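Local coordinates for protein MmeI (PDB 5HR4) that acts as a Type IIL restriction-modification enzyme, cutting DNA and probably methylating adenine at N6 with S-adenosyl-L-methionine as donor, at residues 161-166 against 295-300; 171-176 against 188-193; 794-799 against 886-891; 880-885 against 892-897. All coordinates share one frame; numbering follows the deposited sequence.

Interaction 1: 161-166 against 295-300. With SFG (sinefungin), chain H.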
loop_
_atom_site.group_PDB
_atom_site.type_symbol
_atom_site.label_atom_id
_atom_site.label_comp_id
_atom_site.label_asym_id
_atom_site.label_seq_id
_atom_site.Cartn_x
_atom_site.Cartn_y
_atom_site.Cartn_z
ATOM N N ILE A 161 12.265 -22.134 13.160
ATOM C CA ILE A 161 11.622 -21.943 11.867
ATOM C C ILE A 161 12.023 -20.599 11.281
ATOM O O ILE A 161 12.311 -19.638 12.001
ATOM C CB ILE A 161 10.092 -22.037 11.995
ATOM C CG1 ILE A 161 9.615 -21.192 13.168
ATOM C CG2 ILE A 161 9.637 -23.470 12.158
ATOM C CD1 ILE A 161 8.354 -20.459 12.872
ATOM N N ASN A 162 12.023 -20.526 9.957
ATOM C CA ASN A 162 12.245 -19.270 9.256
ATOM C C ASN A 162 11.125 -19.072 8.244
ATOM O O ASN A 162 10.121 -19.789 8.283
ATOM C CB ASN A 162 13.621 -19.266 8.574
ATOM C CG ASN A 162 13.867 -20.521 7.732
ATOM O OD1 ASN A 162 12.966 -21.023 7.050
ATOM N ND2 ASN A 162 15.087 -21.044 7.797
ATOM N N ILE A 163 11.290 -18.134 7.314
ATOM C CA ILE A 163 10.295 -17.985 6.256
ATOM C C ILE A 163 10.154 -19.257 5.419
ATOM O O ILE A 163 9.055 -19.574 4.948
ATOM C CB ILE A 163 10.640 -16.781 5.370
ATOM C CG1 ILE A 163 10.836 -15.547 6.237
ATOM C CG2 ILE A 163 9.525 -16.556 4.357
ATOM C CD1 ILE A 163 9.604 -15.224 7.011
ATOM N N LYS A 164 11.239 -20.007 5.211
ATOM C CA LYS A 164 11.130 -21.171 4.332
ATOM C C LYS A 164 10.211 -22.234 4.927
ATOM O O LYS A 164 9.648 -23.048 4.188
ATOM C CB LYS A 164 12.507 -21.763 4.021
ATOM N N ALA A 165 10.011 -22.215 6.246
ATOM C CA ALA A 165 9.125 -23.190 6.871
ATOM C C ALA A 165 7.668 -22.845 6.619
ATOM O O ALA A 165 6.860 -23.731 6.315
ATOM C CB ALA A 165 9.395 -23.271 8.367
ATOM N N ALA A 166 7.303 -21.571 6.745
ATOM C CA ALA A 166 5.926 -21.206 6.427
ATOM C C ALA A 166 5.607 -21.524 4.972
ATOM O O ALA A 166 4.550 -22.085 4.669
ATOM C CB ALA A 166 5.673 -19.732 6.724
ATOM N N PHE A 295 3.572 -15.688 10.363
ATOM C CA PHE A 295 2.139 -15.683 10.085
ATOM C C PHE A 295 1.837 -15.034 8.745
ATOM O O PHE A 295 0.930 -15.469 8.030
ATOM C CB PHE A 295 1.384 -14.978 11.208
ATOM C CG PHE A 295 1.506 -15.664 12.537
ATOM C CD1 PHE A 295 0.849 -16.863 12.776
ATOM C CD2 PHE A 295 2.273 -15.106 13.551
ATOM C CE1 PHE A 295 0.957 -17.488 14.002
ATOM C CE2 PHE A 295 2.393 -15.731 14.778
ATOM C CZ PHE A 295 1.740 -16.918 15.010
ATOM N N GLY A 296 2.617 -14.030 8.363
ATOM C CA GLY A 296 2.376 -13.319 7.125
ATOM C C GLY A 296 2.846 -14.081 5.910
ATOM O O GLY A 296 2.178 -14.080 4.871
ATOM N N SER A 297 3.995 -14.752 6.032
ATOM C CA SER A 297 4.518 -15.526 4.913
ATOM C C SER A 297 3.623 -16.705 4.602
ATOM O O SER A 297 3.432 -17.054 3.431
ATOM C CB SER A 297 5.925 -16.007 5.225
ATOM O OG SER A 297 6.791 -14.899 5.345
ATOM N N LEU A 298 3.095 -17.350 5.644
ATOM C CA LEU A 298 2.155 -18.452 5.465
ATOM C C LEU A 298 0.898 -17.987 4.741
ATOM O O LEU A 298 0.509 -18.536 3.699
ATOM C CB LEU A 298 1.796 -19.028 6.826
ATOM C CG LEU A 298 0.703 -20.077 6.767
ATOM C CD1 LEU A 298 1.175 -21.242 5.936
ATOM C CD2 LEU A 298 0.359 -20.504 8.190
ATOM N N PHE A 299 0.248 -16.968 5.307
ATOM C CA PHE A 299 -0.874 -16.294 4.665
ATOM C C PHE A 299 -0.588 -16.012 3.192
ATOM O O PHE A 299 -1.411 -16.300 2.322
ATOM C CB PHE A 299 -1.154 -15.017 5.470
ATOM C CG PHE A 299 -1.972 -13.982 4.760
ATOM C CD1 PHE A 299 -3.047 -14.327 3.961
ATOM C CD2 PHE A 299 -1.684 -12.634 4.948
ATOM C CE1 PHE A 299 -3.799 -13.352 3.312
ATOM C CE2 PHE A 299 -2.435 -11.653 4.307
ATOM C CZ PHE A 299 -3.503 -12.016 3.491
ATOM N N GLN A 300 0.599 -15.483 2.887
ATOM C CA GLN A 300 0.882 -15.068 1.516
ATOM C C GLN A 300 1.152 -16.249 0.588
ATOM O O GLN A 300 0.850 -16.169 -0.604
ATOM C CB GLN A 300 2.060 -14.104 1.501
ATOM C CG GLN A 300 1.714 -12.685 1.937
ATOM C CD GLN A 300 2.866 -11.722 1.683
ATOM O OE1 GLN A 300 2.960 -10.632 2.269
ATOM N NE2 GLN A 300 3.765 -12.135 0.814
HETATM N N SFG H . -2.425 -6.316 7.982
HETATM C CA SFG H . -2.473 -7.697 7.553
HETATM C C SFG H . -1.200 -8.361 8.044
HETATM O O SFG H . -0.369 -7.671 8.674
HETATM O OXT SFG H . -0.974 -9.577 7.837
HETATM C CB SFG H . -2.554 -7.777 6.032
HETATM C CG SFG H . -3.750 -6.952 5.583
HETATM C CD SFG H . -3.635 -6.835 4.080
HETATM N NE SFG H . -2.698 -5.762 3.813
HETATM C "C5'" SFG H . -4.997 -6.563 3.421
HETATM C "C4'" SFG H . -6.107 -7.610 3.778
HETATM O "O4'" SFG H . -7.271 -7.109 3.479
HETATM C "C3'" SFG H . -6.040 -8.903 2.946
HETATM O "O3'" SFG H . -5.730 -9.915 3.792
HETATM C "C2'" SFG H . -7.448 -9.081 2.306
HETATM O "O2'" SFG H . -7.920 -10.493 2.388
HETATM C "C1'" SFG H . -8.216 -8.337 3.035
HETATM N N9 SFG H . -9.285 -7.725 2.309
HETATM C C8 SFG H . -9.270 -7.238 1.071
HETATM N N7 SFG H . -10.470 -6.714 0.812
HETATM C C5 SFG H . -11.223 -6.874 1.900
HETATM C C6 SFG H . -12.527 -6.525 2.152
HETATM N N6 SFG H . -13.532 -5.863 1.357
HETATM N N1 SFG H . -13.087 -6.787 3.327
HETATM C C2 SFG H . -12.352 -7.406 4.283
HETATM N N3 SFG H . -11.063 -7.755 4.031
HETATM C C4 SFG H . -10.495 -7.488 2.834
#
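Ile-163 is turned with CG2 anti to its backbone N and CG1 anti to its carbonyl carbon (chi1 -53°), and CD1 then folds back, bringing both methyls up to Ser-297. Ile-163 CG2 and Ile-163 CD1 each stand 3.3 Å from Ser-297 OG, and Ile-163 CG2 lies 3.7 Å from Ser-297 CB. OG in turn is anti to its own carbonyl carbon, chi1 -65°. That rotation suits a serine within a helix: the hydroxyl is hydrogen-bonded to Ala-293 O one turn back, so its polarity is met inside its own helix while the isoleucine methyls pack against it.

Ala-166 makes the second half of the contact. Ala-166 CB sits 3.7 Å from Leu-298 N and 3.9 Å from Leu-298 CB, while Leu-298 CD1 lies beside Ala-166 O. With so small a side chain at this point, the two backbones come together until Ala-166 CA and Leu-298 CA are 4.8 Å apart. Upstream, Asn-162 is the N-cap of helix 163-178, its OD1 accepting weak bonds from Lys-164 N and Ala-165 N, and Ile-161 and Ala-165 touch Leu-285, a residue of the calcium site.

The far side of the 295-300 segment faces the cofactor pocket, where the ring of Phe-299 comes with CZ nearest to O3' of sinefungin, an S-adenosylmethionine analogue. Helix 292-301 lies between two others: the start of helix 163-178 packs on one flank, and Phe-295 and Phe-299 lie against helix 416-440.

Interaction 2: 171-176 against 188-193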
loop_
_atom_site.group_PDB
_atom_site.type_symbol
_atom_site.label_atom_id
_atom_site.label_comp_id
_atom_site.label_asym_id
_atom_site.label_seq_id
_atom_site.Cartn_x
_atom_site.Cartn_y
_atom_site.Cartn_z
ATOM N N LYS A 171 2.699 -25.068 1.024
ATOM C CA LYS A 171 2.595 -26.045 -0.064
ATOM C C LYS A 171 1.839 -27.295 0.392
ATOM O O LYS A 171 1.113 -27.915 -0.395
ATOM C CB LYS A 171 3.982 -26.405 -0.617
ATOM N N LEU A 172 1.982 -27.667 1.662
ATOM C CA LEU A 172 1.174 -28.749 2.216
ATOM C C LEU A 172 -0.305 -28.440 2.065
ATOM O O LEU A 172 -1.089 -29.285 1.613
ATOM C CB LEU A 172 1.526 -28.956 3.687
ATOM C CG LEU A 172 0.713 -30.041 4.381
ATOM C CD1 LEU A 172 1.074 -31.365 3.766
ATOM C CD2 LEU A 172 0.962 -30.014 5.909
ATOM N N HIS A 173 -0.695 -27.216 2.429
ATOM C CA HIS A 173 -2.064 -26.754 2.249
ATOM C C HIS A 173 -2.533 -26.948 0.811
ATOM O O HIS A 173 -3.530 -27.628 0.559
ATOM C CB HIS A 173 -2.141 -25.292 2.680
ATOM C CG HIS A 173 -3.375 -24.573 2.235
ATOM N ND1 HIS A 173 -3.625 -24.265 0.913
ATOM C CD2 HIS A 173 -4.397 -24.041 2.947
ATOM C CE1 HIS A 173 -4.760 -23.596 0.831
ATOM N NE2 HIS A 173 -5.247 -23.446 2.051
ATOM N N ASP A 174 -1.820 -26.365 -0.153
ATOM C CA ASP A 174 -2.232 -26.495 -1.550
ATOM C C ASP A 174 -2.150 -27.940 -2.037
ATOM O O ASP A 174 -2.927 -28.340 -2.916
ATOM C CB ASP A 174 -1.386 -25.582 -2.447
ATOM C CG ASP A 174 -1.664 -24.096 -2.214
ATOM O OD1 ASP A 174 -2.772 -23.737 -1.727
ATOM O OD2 ASP A 174 -0.764 -23.280 -2.528
ATOM N N THR A 175 -1.221 -28.733 -1.488
ATOM C CA THR A 175 -1.173 -30.155 -1.824
ATOM C C THR A 175 -2.431 -30.878 -1.350
ATOM O O THR A 175 -3.005 -31.698 -2.077
ATOM C CB THR A 175 0.070 -30.777 -1.199
ATOM O OG1 THR A 175 1.203 -29.967 -1.525
ATOM C CG2 THR A 175 0.290 -32.202 -1.705
ATOM N N LEU A 176 -2.854 -30.605 -0.114
ATOM C CA LEU A 176 -4.144 -31.083 0.360
ATOM C C LEU A 176 -5.284 -30.518 -0.474
ATOM O O LEU A 176 -6.227 -31.241 -0.815
ATOM C CB LEU A 176 -4.315 -30.713 1.825
ATOM C CG LEU A 176 -3.909 -31.808 2.806
ATOM C CD1 LEU A 176 -3.718 -31.217 4.188
ATOM C CD2 LEU A 176 -4.994 -32.888 2.805
ATOM N N LEU A 188 -9.291 -24.824 8.477
ATOM C CA LEU A 188 -9.232 -25.127 9.901
ATOM C C LEU A 188 -8.394 -26.367 10.184
ATOM O O LEU A 188 -7.758 -26.447 11.244
ATOM C CB LEU A 188 -10.643 -25.276 10.455
ATOM C CG LEU A 188 -10.968 -25.777 11.870
ATOM C CD1 LEU A 188 -10.172 -25.080 12.952
ATOM C CD2 LEU A 188 -12.432 -25.546 12.096
ATOM N N TYR A 189 -8.367 -27.336 9.266
ATOM C CA TYR A 189 -7.441 -28.455 9.419
ATOM C C TYR A 189 -6.021 -27.945 9.595
ATOM O O TYR A 189 -5.304 -28.355 10.514
ATOM C CB TYR A 189 -7.524 -29.373 8.202
ATOM C CG TYR A 189 -7.048 -30.796 8.420
ATOM C CD1 TYR A 189 -5.709 -31.128 8.282
ATOM C CD2 TYR A 189 -7.950 -31.814 8.721
ATOM C CE1 TYR A 189 -5.266 -32.425 8.464
ATOM C CE2 TYR A 189 -7.518 -33.110 8.910
ATOM C CZ TYR A 189 -6.174 -33.419 8.787
ATOM O OH TYR A 189 -5.737 -34.726 8.965
ATOM N N LEU A 190 -5.617 -26.998 8.749
ATOM C CA LEU A 190 -4.216 -26.596 8.699
ATOM C C LEU A 190 -3.854 -25.754 9.915
ATOM O O LEU A 190 -2.847 -25.998 10.592
ATOM C CB LEU A 190 -3.957 -25.832 7.405
ATOM C CG LEU A 190 -2.486 -25.780 6.990
ATOM C CD1 LEU A 190 -2.075 -27.047 6.219
ATOM C CD2 LEU A 190 -2.209 -24.518 6.195
ATOM N N VAL A 191 -4.692 -24.770 10.222
ATOM C CA VAL A 191 -4.509 -23.973 11.425
ATOM C C VAL A 191 -4.520 -24.846 12.688
ATOM O O VAL A 191 -3.808 -24.558 13.655
ATOM C CB VAL A 191 -5.591 -22.877 11.429
ATOM C CG1 VAL A 191 -6.544 -23.017 12.615
ATOM C CG2 VAL A 191 -4.967 -21.479 11.313
ATOM N N ARG A 192 -5.283 -25.939 12.702
ATOM C CA ARG A 192 -5.146 -26.895 13.798
ATOM C C ARG A 192 -3.750 -27.521 13.826
ATOM O O ARG A 192 -3.097 -27.544 14.877
ATOM C CB ARG A 192 -6.218 -27.975 13.705
ATOM C CG ARG A 192 -7.590 -27.517 14.190
ATOM C CD ARG A 192 -8.668 -28.472 13.700
ATOM N NE ARG A 192 -9.966 -28.174 14.287
ATOM C CZ ARG A 192 -10.928 -29.074 14.451
ATOM N NH1 ARG A 192 -10.727 -30.331 14.076
ATOM N NH2 ARG A 192 -12.081 -28.724 15.012
ATOM N N LEU A 193 -3.279 -28.045 12.687
ATOM C CA LEU A 193 -1.912 -28.565 12.624
ATOM C C LEU A 193 -0.902 -27.540 13.109
ATOM O O LEU A 193 0.081 -27.880 13.781
ATOM C CB LEU A 193 -1.569 -28.975 11.199
ATOM C CG LEU A 193 -2.468 -30.086 10.695
ATOM C CD1 LEU A 193 -2.308 -30.160 9.189
ATOM C CD2 LEU A 193 -2.063 -31.378 11.348
#
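Two consecutive helices, 163-178 and 183-200, pack through Leu-190, which points from the second helix at Leu-172 and His-173 of the first. With CG anti to its backbone N (chi1 -160°), Leu-190 carries both methyls across to His-173. Leu-190 CD2 lies 3.6 Å from His-173 CB and comes in at the imidazole edge, near the ring plane, 3.9 Å from His-173 CD2. Leu-190 CD1 is 4.0 Å from His-173 CB and also reaches Leu-172 CD2, at 4.3 Å. Between 171-176 and 188-193 the backbones come nearest at His-173 and Leu-190, whose CA atoms are 6.8 Å apart. This buried helix-helix packing ties the N-terminal family region to the helicase spacer region, and Phe-417 of helix 416-440 touches both His-173 and Leu-190.

His-173 ND1 donates to Asp-174 OD1 (2.8 Å), which lies nearly in the ring plane but is met from above the carboxylate plane, 49° out. His-173 NE2 has a weak hydrogen bond to Glu-187, so two acids may favour a positively charged ring. Replacing His-173 by an alanine is likely to leave Asp-174 and Glu-187 without this partner and open a gap beside Leu-190 CD2.

Interaction 3: 794-799 against 886-891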
loop_
_atom_site.group_PDB
_atom_site.type_symbol
_atom_site.label_atom_id
_atom_site.label_comp_id
_atom_site.label_asym_id
_atom_site.label_seq_id
_atom_site.Cartn_x
_atom_site.Cartn_y
_atom_site.Cartn_z
ATOM N N HIS A 794 6.905 26.794 -10.672
ATOM C CA HIS A 794 6.019 25.832 -11.303
ATOM C C HIS A 794 6.323 24.427 -10.816
ATOM O O HIS A 794 5.407 23.684 -10.444
ATOM C CB HIS A 794 6.139 25.919 -12.822
ATOM C CG HIS A 794 5.301 24.912 -13.539
ATOM N ND1 HIS A 794 3.924 24.894 -13.447
ATOM C CD2 HIS A 794 5.642 23.864 -14.328
ATOM C CE1 HIS A 794 3.451 23.886 -14.157
ATOM N NE2 HIS A 794 4.471 23.246 -14.702
ATOM N N ASN A 795 7.613 24.054 -10.789
ATOM C CA ASN A 795 8.006 22.723 -10.326
ATOM C C ASN A 795 7.644 22.514 -8.860
ATOM O O ASN A 795 7.324 21.391 -8.438
ATOM C CB ASN A 795 9.502 22.503 -10.522
ATOM C CG ASN A 795 9.867 22.204 -11.960
ATOM O OD1 ASN A 795 9.697 21.081 -12.424
ATOM N ND2 ASN A 795 10.392 23.197 -12.670
ATOM N N CYS A 796 7.683 23.572 -8.064
ATOM C CA CYS A 796 7.197 23.434 -6.700
ATOM C C CYS A 796 5.694 23.154 -6.694
ATOM O O CYS A 796 5.201 22.344 -5.894
ATOM C CB CYS A 796 7.540 24.690 -5.903
ATOM S SG CYS A 796 6.715 24.746 -4.353
ATOM N N TRP A 797 4.956 23.806 -7.595
ATOM C CA TRP A 797 3.531 23.532 -7.722
ATOM C C TRP A 797 3.293 22.087 -8.151
ATOM O O TRP A 797 2.598 21.332 -7.462
ATOM C CB TRP A 797 2.896 24.509 -8.708
ATOM C CG TRP A 797 1.419 24.399 -8.755
ATOM C CD1 TRP A 797 0.662 23.850 -9.756
ATOM C CD2 TRP A 797 0.504 24.837 -7.752
ATOM N NE1 TRP A 797 -0.666 23.937 -9.440
ATOM C CE2 TRP A 797 -0.793 24.532 -8.211
ATOM C CE3 TRP A 797 0.652 25.465 -6.518
ATOM C CZ2 TRP A 797 -1.934 24.825 -7.470
ATOM C CZ3 TRP A 797 -0.476 25.757 -5.786
ATOM C CH2 TRP A 797 -1.758 25.440 -6.267
ATOM N N MET A 798 3.882 21.686 -9.282
ATOM C CA MET A 798 3.827 20.292 -9.726
ATOM C C MET A 798 4.128 19.305 -8.595
ATOM O O MET A 798 3.436 18.288 -8.456
ATOM C CB MET A 798 4.804 20.091 -10.886
ATOM C CG MET A 798 4.970 18.649 -11.342
ATOM S SD MET A 798 6.161 17.669 -10.390
ATOM C CE MET A 798 7.674 18.599 -10.600
ATOM N N ARG A 799 5.161 19.587 -7.783
ATOM C CA ARG A 799 5.564 18.701 -6.686
ATOM C C ARG A 799 4.481 18.546 -5.638
ATOM O O ARG A 799 4.388 17.493 -4.992
ATOM C CB ARG A 799 6.813 19.239 -5.993
ATOM C CG ARG A 799 8.122 18.596 -6.383
ATOM C CD ARG A 799 9.273 19.339 -5.742
ATOM N NE ARG A 799 10.296 19.590 -6.744
ATOM C CZ ARG A 799 10.641 20.786 -7.213
ATOM N NH1 ARG A 799 10.071 21.894 -6.763
ATOM N NH2 ARG A 799 11.577 20.859 -8.141
ATOM N N ASN A 886 12.802 31.409 0.093
ATOM C CA ASN A 886 13.345 30.552 -0.979
ATOM C C ASN A 886 13.522 29.107 -0.510
ATOM O O ASN A 886 14.609 28.525 -0.597
ATOM C CB ASN A 886 14.661 31.105 -1.539
ATOM N N THR A 887 12.429 28.533 -0.011
ATOM C CA THR A 887 12.352 27.148 0.427
ATOM C C THR A 887 11.086 26.517 -0.152
ATOM O O THR A 887 10.119 27.209 -0.491
ATOM C CB THR A 887 12.310 27.049 1.961
ATOM O OG1 THR A 887 11.094 27.642 2.427
ATOM C CG2 THR A 887 13.472 27.788 2.601
ATOM N N GLU A 888 11.073 25.188 -0.261
ATOM C CA GLU A 888 9.855 24.558 -0.758
ATOM C C GLU A 888 8.672 24.846 0.169
ATOM O O GLU A 888 7.543 24.987 -0.310
ATOM C CB GLU A 888 10.067 23.049 -0.966
ATOM C CG GLU A 888 10.710 22.646 -2.334
ATOM C CD GLU A 888 9.698 22.559 -3.512
ATOM O OE1 GLU A 888 9.845 23.327 -4.487
ATOM O OE2 GLU A 888 8.758 21.724 -3.472
ATOM N N ILE A 889 8.923 25.014 1.476
ATOM C CA ILE A 889 7.854 25.345 2.430
ATOM C C ILE A 889 7.225 26.694 2.096
ATOM O O ILE A 889 6.000 26.819 1.974
ATOM C CB ILE A 889 8.389 25.358 3.876
ATOM C CG1 ILE A 889 8.965 24.001 4.279
ATOM C CG2 ILE A 889 7.279 25.777 4.843
ATOM C CD1 ILE A 889 8.055 23.200 5.168
ATOM N N ALA A 890 8.054 27.737 1.994
ATOM C CA ALA A 890 7.527 29.087 1.819
ATOM C C ALA A 890 6.926 29.275 0.433
ATOM O O ALA A 890 5.926 29.988 0.283
ATOM C CB ALA A 890 8.627 30.124 2.071
ATOM N N ARG A 891 7.529 28.658 -0.591
ATOM C CA ARG A 891 6.976 28.730 -1.944
ATOM C C ARG A 891 5.617 28.025 -2.034
ATOM O O ARG A 891 4.641 28.616 -2.510
ATOM C CB ARG A 891 7.975 28.152 -2.953
ATOM C CG ARG A 891 9.115 29.119 -3.335
ATOM C CD ARG A 891 10.015 28.576 -4.452
ATOM N NE ARG A 891 10.630 29.649 -5.242
ATOM C CZ ARG A 891 11.870 30.100 -5.062
ATOM N NH1 ARG A 891 12.643 29.575 -4.119
ATOM N NH2 ARG A 891 12.345 31.078 -5.819
#
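Arg-799 reaches out to Glu-888 along most of its length. Arg-799 CB starts 4.0 Å from Glu-888 OE2, and Arg-799 CD comes closer to it, at 3.3 Å. The chain then bends at chi3 (-133°), swinging the guanidinium round to the other carboxylate oxygen, where Arg-799 NH1 forms a salt bridge with Glu-888 OE1 at 2.7 Å. NE finds its hydrogen-bond partner elsewhere in the protein. One face of the guanidinium rests over Asn-795 O, a turn back in its own helix, and its plane stands almost square to the carboxylate, 88° apart, so the pairing runs through a single nitrogen and is not the side-by-side, two-pronged kind.

Glu-888 bends at chi2 to get there, and its carboxylate also lies against Cys-796, with Glu-888 OE1 3.4 Å from Cys-796 SG. Cys-796 SG packs on Arg-891 CB as well (3.9 Å), whereas the guanidinium of Arg-891 has its salt bridge with Asp-877, outside the two segments. A methionine in place of Arg-799 would probably leave the Glu-888 carboxylate without its mate across the interface.

Thr-887 is the N-cap of helix 888-903, its OG1 accepting from Ala-890 N along a nearly straight line (167°). An acid in the first turn of a capped helix, salt-bridged across to another helix, here joins the target recognition and C-terminal regions.

Interaction 4: 880-885 against 892-897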
loop_
_atom_site.group_PDB
_atom_site.type_symbol
_atom_site.label_atom_id
_atom_site.label_comp_id
_atom_site.label_asym_id
_atom_site.label_seq_id
_atom_site.Cartn_x
_atom_site.Cartn_y
_atom_site.Cartn_z
ATOM N N TYR A 880 6.013 37.559 -9.428
ATOM C CA TYR A 880 5.151 37.264 -8.290
ATOM C C TYR A 880 5.275 38.282 -7.174
ATOM O O TYR A 880 4.378 38.362 -6.326
ATOM C CB TYR A 880 5.481 35.888 -7.701
ATOM C CG TYR A 880 4.849 34.734 -8.424
ATOM C CD1 TYR A 880 5.296 34.345 -9.675
ATOM C CD2 TYR A 880 3.807 34.037 -7.857
ATOM C CE1 TYR A 880 4.717 33.292 -10.338
ATOM C CE2 TYR A 880 3.222 32.991 -8.507
ATOM C CZ TYR A 880 3.678 32.617 -9.749
ATOM O OH TYR A 880 3.087 31.566 -10.404
ATOM N N GLY A 881 6.365 39.045 -7.139
ATOM C CA GLY A 881 6.654 39.814 -5.953
ATOM C C GLY A 881 7.029 38.942 -4.783
ATOM O O GLY A 881 6.800 39.326 -3.633
ATOM N N PHE A 882 7.601 37.770 -5.049
ATOM C CA PHE A 882 7.937 36.821 -3.993
ATOM C C PHE A 882 9.310 37.161 -3.437
ATOM O O PHE A 882 10.321 37.086 -4.148
ATOM C CB PHE A 882 7.900 35.389 -4.510
ATOM C CG PHE A 882 8.274 34.371 -3.472
ATOM C CD1 PHE A 882 7.488 34.200 -2.342
ATOM C CD2 PHE A 882 9.405 33.584 -3.631
ATOM C CE1 PHE A 882 7.823 33.267 -1.380
ATOM C CE2 PHE A 882 9.751 32.647 -2.679
ATOM C CZ PHE A 882 8.958 32.488 -1.543
ATOM N N LYS A 883 9.341 37.531 -2.161
ATOM C CA LYS A 883 10.572 37.878 -1.474
ATOM C C LYS A 883 10.955 36.866 -0.405
ATOM O O LYS A 883 12.066 36.954 0.131
ATOM C CB LYS A 883 10.444 39.274 -0.852
ATOM N N GLY A 884 10.086 35.890 -0.110
ATOM C CA GLY A 884 10.250 34.978 1.008
ATOM C C GLY A 884 11.479 34.078 0.975
ATOM O O GLY A 884 12.317 34.134 0.066
ATOM N N PRO A 885 11.584 33.205 1.983
ATOM C CA PRO A 885 12.871 32.556 2.303
ATOM C C PRO A 885 13.434 31.598 1.256
ATOM O O PRO A 885 14.491 31.010 1.523
ATOM C CB PRO A 885 12.574 31.799 3.616
ATOM C CG PRO A 885 11.104 31.924 3.852
ATOM C CD PRO A 885 10.631 33.126 3.099
ATOM N N ILE A 892 5.523 26.771 -1.571
ATOM C CA ILE A 892 4.228 26.083 -1.569
ATOM C C ILE A 892 3.159 26.927 -0.888
ATOM O O ILE A 892 2.077 27.148 -1.445
ATOM C CB ILE A 892 4.324 24.714 -0.882
ATOM N N ALA A 893 3.462 27.429 0.313
ATOM C CA ALA A 893 2.470 28.177 1.081
ATOM C C ALA A 893 2.070 29.472 0.382
ATOM O O ALA A 893 0.919 29.911 0.493
ATOM C CB ALA A 893 3.015 28.457 2.481
ATOM N N PHE A 894 2.993 30.078 -0.364
ATOM C CA PHE A 894 2.712 31.336 -1.048
ATOM C C PHE A 894 1.884 31.123 -2.308
ATOM O O PHE A 894 0.960 31.894 -2.588
ATOM C CB PHE A 894 4.026 32.040 -1.389
ATOM C CG PHE A 894 3.851 33.305 -2.172
ATOM C CD1 PHE A 894 3.737 33.276 -3.554
ATOM C CD2 PHE A 894 3.822 34.527 -1.529
ATOM C CE1 PHE A 894 3.580 34.442 -4.272
ATOM C CE2 PHE A 894 3.665 35.690 -2.240
ATOM C CZ PHE A 894 3.547 35.653 -3.613
ATOM N N LEU A 895 2.217 30.105 -3.098
ATOM C CA LEU A 895 1.371 29.764 -4.233
ATOM C C LEU A 895 -0.062 29.476 -3.794
ATOM O O LEU A 895 -1.013 29.857 -4.481
ATOM C CB LEU A 895 1.963 28.572 -4.974
ATOM C CG LEU A 895 3.275 28.940 -5.653
ATOM C CD1 LEU A 895 4.049 27.692 -6.033
ATOM C CD2 LEU A 895 3.008 29.819 -6.867
ATOM N N PHE A 896 -0.247 28.816 -2.646
ATOM C CA PHE A 896 -1.618 28.505 -2.246
ATOM C C PHE A 896 -2.386 29.746 -1.793
ATOM O O PHE A 896 -3.615 29.789 -1.933
ATOM C CB PHE A 896 -1.644 27.444 -1.150
ATOM C CG PHE A 896 -1.736 26.032 -1.671
ATOM C CD1 PHE A 896 -0.590 25.335 -2.038
ATOM C CD2 PHE A 896 -2.957 25.390 -1.775
ATOM C CE1 PHE A 896 -0.657 24.035 -2.496
ATOM C CE2 PHE A 896 -3.025 24.088 -2.233
ATOM C CZ PHE A 896 -1.874 23.416 -2.593
ATOM N N GLU A 897 -1.706 30.756 -1.235
ATOM C CA GLU A 897 -2.386 32.029 -1.011
ATOM C C GLU A 897 -2.847 32.624 -2.338
ATOM O O GLU A 897 -3.992 33.075 -2.460
ATOM C CB GLU A 897 -1.482 33.006 -0.255
#
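Phe-894 offers Phe-882 a face and Tyr-880 an edge. Over that face stands Phe-882 CD1, displaced toward the rim and 3.7 Å from Phe-894 CG; the pair is edge-to-face, Phe-882 giving the edge, with centroids 5.0 Å apart and planes inclined at 57°. In the plane of the Phe-894 ring, at its rim, Tyr-880 CD2 meets CE1 at 3.6 Å, and CE1 lies near the tyrosine's plane too, so those two rings touch rim to rim. Phe-882 carries Gly-884 N over the centre of one of its own faces. With CG anti to the backbone N (chi1 176°), Phe-894 extends its ring off the helix to where the loop passes.

That loop leaves helix 863-880 through a Schellman motif: Gly-881 takes a positive phi, which favours glycine, and redirects the chain so that Tyr-880 and Phe-882, on either side of it in sequence, both turn toward helix 888-903. Beyond Phe-894, Tyr-880 CE2 packs on Leu-895 CD2 at 3.6 Å, the two side chains crossing at about a right angle. The phenol OH is hydrogen-bonded to Pro-821 O, and Leu-895 also touches Pro-821 and, on helix 792-801, Trp-797.

The four contacts form two pairs on opposite sides of the chain's centre. Interactions 1 and 2 share helix 163-178, their centres 13 Å apart, and interaction 2 is nested inside the long loop that interaction 1 closes. Interactions 3 and 4 follow later in the chain, share helix 888-903, and cross in sequence; their centres are 9 Å apart and they touch, for instance where Arg-891 packs on Phe-882. Some 45 to 61 Å separates the centres of one pair from those of the other. The first pair belongs to the helical region near the sinefungin pocket, which interaction 1 reaches through Phe-299. Interaction 3 joins the target recognition and C-terminal ranges, while interaction 4 packs the C-terminal region's loop onto its own last helix.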